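Local coordinates for protein argonaute (Marinitoga piezophila, PDB 5I4A) that uses short 5'-hydroxyl guide RNAs to bind complementary target DNA or RNA and cleave it as a manganese-preferring endonuclease, at residues 223-226 with 227-231; 438-442 with 443-447. All coordinates share one frame; numbering follows the deposited sequence.

Contact 1 of 2, residues 223-226 with 227-231; sequences KEVH and EIYKN
The ring of Y229 takes the backbone oxygen of V225 at its edge, near the ring plane, where CD2 comes within 3.5 Å of V225 O. One turn earlier in the helix, V225 CG1 lies 4.3 Å from Y229 CD2. A second flat group, the carboxylate of E227, reaches back across the K223 chain at a slant: OE2 touches the lysine's CE at 3.2 Å, and the charges pair as a long salt bridge, K223 NZ to E227 OE2 at 3.6 Å. K223 starts with CG anti to its nitrogen (chi1 159°) and runs extended, bringing CE against OE2, while a bend at chi4 leaves NZ off to the side. One residue on, I228 lays CD1 against CG of E224, 4.0 Å away, and its CG1 packs on E224 O. Underneath run i to i+4 helical bonds, E227 N to K223 O at 2.9 Å, then I228 to E224 and Y229 to V225; K230 N to H226 O is weak. K223 and E227 thus form a loose i, i+4 lysine-glutamate pair on the exposed side of the linker L2 helix. The E224 carboxylate turns instead to the backbone, accepting bonds from the amides of D122 and S123. Helix 222-231 rests its buried face on strand 143-156, V225 and Y229 meeting F154 and I228 meeting F152, while E224 and I228 also touch L121.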
loop_
_atom_site.group_PDB
_atom_site.type_symbol
_atom_site.label_atom_id
_atom_site.label_comp_id
_atom_site.label_asym_id
_atom_site.label_seq_id
_atom_site.Cartn_x
_atom_site.Cartn_y
_atom_site.Cartn_z
ATOM N N LYS A 223 -2.952 -7.379 -23.390
ATOM C CA LYS A 223 -2.608 -6.359 -24.378
ATOM C C LYS A 223 -3.743 -5.357 -24.545
ATOM O O LYS A 223 -3.524 -4.141 -24.505
ATOM C CB LYS A 223 -2.260 -7.012 -25.716
ATOM C CG LYS A 223 -2.371 -6.072 -26.910
ATOM C CD LYS A 223 -1.724 -6.665 -28.149
ATOM C CE LYS A 223 -2.028 -5.842 -29.391
ATOM N NZ LYS A 223 -3.341 -6.204 -29.990
ATOM N N GLU A 224 -4.969 -5.852 -24.727
ATOM C CA GLU A 224 -6.105 -4.945 -24.838
ATOM C C GLU A 224 -6.381 -4.241 -23.516
ATOM O O GLU A 224 -6.822 -3.086 -23.512
ATOM C CB GLU A 224 -7.343 -5.703 -25.317
ATOM C CG GLU A 224 -8.429 -4.807 -25.891
ATOM C CD GLU A 224 -9.602 -5.590 -26.444
ATOM O OE1 GLU A 224 -9.552 -6.837 -26.422
ATOM O OE2 GLU A 224 -10.579 -4.957 -26.898
ATOM N N VAL A 225 -6.121 -4.911 -22.389
ATOM C CA VAL A 225 -6.278 -4.269 -21.086
ATOM C C VAL A 225 -5.309 -3.101 -20.951
ATOM O O VAL A 225 -5.664 -2.036 -20.428
ATOM C CB VAL A 225 -6.087 -5.301 -19.957
ATOM C CG1 VAL A 225 -6.061 -4.616 -18.597
ATOM C CG2 VAL A 225 -7.193 -6.340 -20.003
ATOM N N HIS A 226 -4.073 -3.276 -21.428
ATOM C CA HIS A 226 -3.099 -2.190 -21.370
ATOM C C HIS A 226 -3.469 -1.058 -22.321
ATOM O O HIS A 226 -3.372 0.119 -21.957
ATOM C CB HIS A 226 -1.700 -2.723 -21.683
ATOM C CG HIS A 226 -1.122 -3.578 -20.599
ATOM N ND1 HIS A 226 -1.366 -3.350 -19.262
ATOM C CD2 HIS A 226 -0.310 -4.661 -20.654
ATOM C CE1 HIS A 226 -0.730 -4.255 -18.538
ATOM N NE2 HIS A 226 -0.082 -5.062 -19.359
ATOM N N GLU A 227 -3.888 -1.393 -23.545
ATOM C CA GLU A 227 -4.279 -0.366 -24.509
ATOM C C GLU A 227 -5.401 0.505 -23.956
ATOM O O GLU A 227 -5.333 1.739 -24.012
ATOM C CB GLU A 227 -4.710 -1.016 -25.823
ATOM C CG GLU A 227 -3.558 -1.410 -26.729
ATOM C CD GLU A 227 -3.940 -2.492 -27.719
ATOM O OE1 GLU A 227 -5.116 -2.917 -27.718
ATOM O OE2 GLU A 227 -3.060 -2.923 -28.494
ATOM N N ILE A 228 -6.442 -0.128 -23.414
ATOM C CA ILE A 228 -7.577 0.609 -22.862
ATOM C C ILE A 228 -7.117 1.576 -21.781
ATOM O O ILE A 228 -7.561 2.729 -21.723
ATOM C CB ILE A 228 -8.634 -0.375 -22.331
ATOM C CG1 ILE A 228 -9.299 -1.103 -23.497
ATOM C CG2 ILE A 228 -9.665 0.340 -21.478
ATOM C CD1 ILE A 228 -9.998 -2.360 -23.089
ATOM N N TYR A 229 -6.206 1.131 -20.915
ATOM C CA TYR A 229 -5.741 1.993 -19.836
ATOM C C TYR A 229 -4.894 3.156 -20.337
ATOM O O TYR A 229 -4.809 4.180 -19.649
ATOM C CB TYR A 229 -4.946 1.177 -18.815
ATOM C CG TYR A 229 -5.733 0.793 -17.584
ATOM C CD1 TYR A 229 -6.112 1.753 -16.653
ATOM C CD2 TYR A 229 -6.090 -0.530 -17.344
ATOM C CE1 TYR A 229 -6.829 1.410 -15.521
ATOM C CE2 TYR A 229 -6.807 -0.883 -16.210
ATOM C CZ TYR A 229 -7.174 0.093 -15.303
ATOM O OH TYR A 229 -7.887 -0.247 -14.176
ATOM N N LYS A 230 -4.284 3.037 -21.520
ATOM C CA LYS A 230 -3.288 4.018 -21.946
ATOM C C LYS A 230 -3.933 5.290 -22.499
ATOM O O LYS A 230 -3.662 6.396 -22.013
ATOM C CB LYS A 230 -2.340 3.395 -22.977
ATOM C CG LYS A 230 -1.163 4.295 -23.321
ATOM C CD LYS A 230 -0.428 3.810 -24.557
ATOM C CE LYS A 230 0.837 4.621 -24.808
ATOM N NZ LYS A 230 0.576 6.086 -24.904
ATOM N N ASN A 231 -4.787 5.159 -23.518
ATOM C CA ASN A 231 -5.381 6.331 -24.150
ATOM C C ASN A 231 -6.900 6.205 -24.205
ATOM O O ASN A 231 -7.537 6.701 -25.143
ATOM C CB ASN A 231 -4.810 6.552 -25.551
ATOM C CG ASN A 231 -3.288 6.571 -25.555
ATOM O OD1 ASN A 231 -2.636 5.607 -25.974
ATOM N ND2 ASN A 231 -2.713 7.669 -25.084
#

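Contact 2 of 2, residues 438-442 with 443-447; sequences EDKEK and NLYIG
K440 and N443 close a type I beta turn that leads into strand 443-452, a strand of the central sheet of the RNase H-like PIWI domain. Backbone bonding across the turn is modest: N443 N reaches K440 O at 3.3 Å, a weak bond. A water staples the turn to the strand, donating to E441 O and, at 2.7 Å, to N443 O. Among side chains, the amide of N443 gives an N-H from ND2 to the hydroxyl oxygen of Y445, 3.1 Å away at an N-H...O angle of 153°, with the oxygen tilted 17° from the amide plane. ND2 also bonds the hydroxyl of Y593 and OD1 receives N513, which together fix the amide's rotation in a buried site; Q601 is the second partner of Y445 OH. Replacing N443 by an alanine would probably leave N513 and the Y445 hydroxyl each short of a partner and open a gap beside K440. Charge appears at the outer end, where K440 NZ forms a salt bridge with D439 OD1 at 2.8 Å and also bonds K436 O. Aliphatic packing is against polar ends: K440 CB lies 3.5 Å from Y445 OH, and with CG anti to its carbonyl carbon the lysine runs beside N443, its CD 4.1 Å from ND2. The Y445 ring meets F515 at about 45°. K442 also lies beside the asparagine, its CG 3.5 Å from N443 OD1.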
loop_
_atom_site.group_PDB
_atom_site.type_symbol
_atom_site.label_atom_id
_atom_site.label_comp_id
_atom_site.label_asym_id
_atom_site.label_seq_id
_atom_site.Cartn_x
_atom_site.Cartn_y
_atom_site.Cartn_z
ATOM N N GLU A 438 21.677 15.451 4.812
ATOM C CA GLU A 438 22.944 15.383 5.537
ATOM C C GLU A 438 22.901 16.167 6.845
ATOM O O GLU A 438 23.645 15.852 7.778
ATOM C CB GLU A 438 24.077 15.882 4.637
ATOM C CG GLU A 438 25.470 15.712 5.226
ATOM C CD GLU A 438 26.564 15.718 4.171
ATOM O OE1 GLU A 438 26.228 15.808 2.972
ATOM O OE2 GLU A 438 27.756 15.629 4.539
ATOM N N ASP A 439 22.036 17.169 6.960
ATOM C CA ASP A 439 21.986 17.951 8.187
ATOM C C ASP A 439 20.734 17.671 9.006
ATOM O O ASP A 439 20.305 18.534 9.777
ATOM C CB ASP A 439 22.078 19.451 7.852
ATOM C CG ASP A 439 20.921 19.952 6.963
ATOM O OD1 ASP A 439 20.259 19.146 6.291
ATOM O OD2 ASP A 439 20.662 21.171 6.934
ATOM N N LYS A 440 20.144 16.483 8.861
ATOM C CA LYS A 440 18.905 16.131 9.551
ATOM C C LYS A 440 19.100 15.047 10.609
ATOM O O LYS A 440 18.147 14.341 10.944
ATOM C CB LYS A 440 17.833 15.689 8.550
ATOM C CG LYS A 440 17.555 16.687 7.438
ATOM C CD LYS A 440 17.177 18.044 8.000
ATOM C CE LYS A 440 16.616 18.953 6.920
ATOM N NZ LYS A 440 17.533 19.090 5.755
ATOM N N GLU A 441 20.315 14.906 11.149
ATOM C CA GLU A 441 20.577 13.846 12.123
ATOM C C GLU A 441 19.791 14.049 13.413
ATOM O O GLU A 441 19.532 13.085 14.142
ATOM C CB GLU A 441 22.077 13.769 12.426
ATOM C CG GLU A 441 22.495 12.676 13.401
ATOM C CD GLU A 441 24.004 12.576 13.552
ATOM O OE1 GLU A 441 24.536 13.008 14.597
ATOM O OE2 GLU A 441 24.658 12.074 12.615
ATOM N N LYS A 442 19.400 15.287 13.713
ATOM C CA LYS A 442 18.738 15.590 14.977
ATOM C C LYS A 442 17.309 15.065 15.051
ATOM O O LYS A 442 16.678 15.191 16.107
ATOM C CB LYS A 442 18.740 17.098 15.210
ATOM C CG LYS A 442 18.052 17.897 14.114
ATOM C CD LYS A 442 18.248 19.390 14.334
ATOM C CE LYS A 442 17.855 20.197 13.108
ATOM N NZ LYS A 442 18.171 21.641 13.279
ATOM N N ASN A 443 16.791 14.476 13.979
ATOM C CA ASN A 443 15.398 14.068 13.909
ATOM C C ASN A 443 15.273 12.550 13.985
ATOM O O ASN A 443 16.134 11.810 13.502
ATOM C CB ASN A 443 14.751 14.582 12.621
ATOM C CG ASN A 443 14.923 16.078 12.446
ATOM O OD1 ASN A 443 14.752 16.850 13.389
ATOM N ND2 ASN A 443 15.273 16.494 11.234
ATOM N N LEU A 444 14.183 12.097 14.602
ATOM C CA LEU A 444 13.872 10.680 14.742
ATOM C C LEU A 444 12.634 10.386 13.904
ATOM O O LEU A 444 11.532 10.843 14.231
ATOM C CB LEU A 444 13.654 10.310 16.208
ATOM C CG LEU A 444 13.165 8.889 16.500
ATOM C CD1 LEU A 444 14.127 7.868 15.925
ATOM C CD2 LEU A 444 12.983 8.679 17.995
ATOM N N TYR A 445 12.820 9.630 12.826
ATOM C CA TYR A 445 11.749 9.321 11.889
ATOM C C TYR A 445 11.156 7.963 12.241
ATOM O O TYR A 445 11.855 6.946 12.203
ATOM C CB TYR A 445 12.273 9.344 10.453
ATOM C CG TYR A 445 12.926 10.661 10.094
ATOM C CD1 TYR A 445 12.160 11.790 9.842
ATOM C CD2 TYR A 445 14.308 10.780 10.021
ATOM C CE1 TYR A 445 12.748 13.000 9.521
ATOM C CE2 TYR A 445 14.908 11.989 9.701
ATOM C CZ TYR A 445 14.122 13.092 9.452
ATOM O OH TYR A 445 14.707 14.297 9.134
ATOM N N ILE A 446 9.868 7.953 12.579
ATOM C CA ILE A 446 9.173 6.771 13.071
ATOM C C ILE A 446 7.960 6.521 12.187
ATOM O O ILE A 446 7.216 7.455 11.866
ATOM C CB ILE A 446 8.753 6.949 14.543
ATOM C CG1 ILE A 446 9.987 7.054 15.443
ATOM C CG2 ILE A 446 7.857 5.806 14.995
ATOM C CD1 ILE A 446 9.667 7.448 16.869
ATOM N N GLY A 447 7.769 5.268 11.789
ATOM C CA GLY A 447 6.596 4.854 11.029
ATOM C C GLY A 447 5.720 3.951 11.879
ATOM O O GLY A 447 6.227 3.143 12.658
HETATM O O HOH W 1 18.484 11.058 12.526
#

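In the fold
Both contacts are local and partly buried, but they lie on opposite sides of the chain's centre, their own centres about 42 Å apart, and share no element. Contact 1 belongs to a linker L2 helix in the PAZ lobe; contact 2 belongs to the start of an inner strand of the PIWI sheet, where a loop becomes a strand. Their chemistry follows: 223-231 carries an exposed charge pair, sends a second carboxylate to backbone amides and keeps apolar groups for a neighbouring strand, whereas 438-447 buries its uncharged polar groups in a network and leaves its charges on the loop. Contact 1 also lies nearer the bound nucleic acid, about 9 Å by nearest atoms against 17 Å.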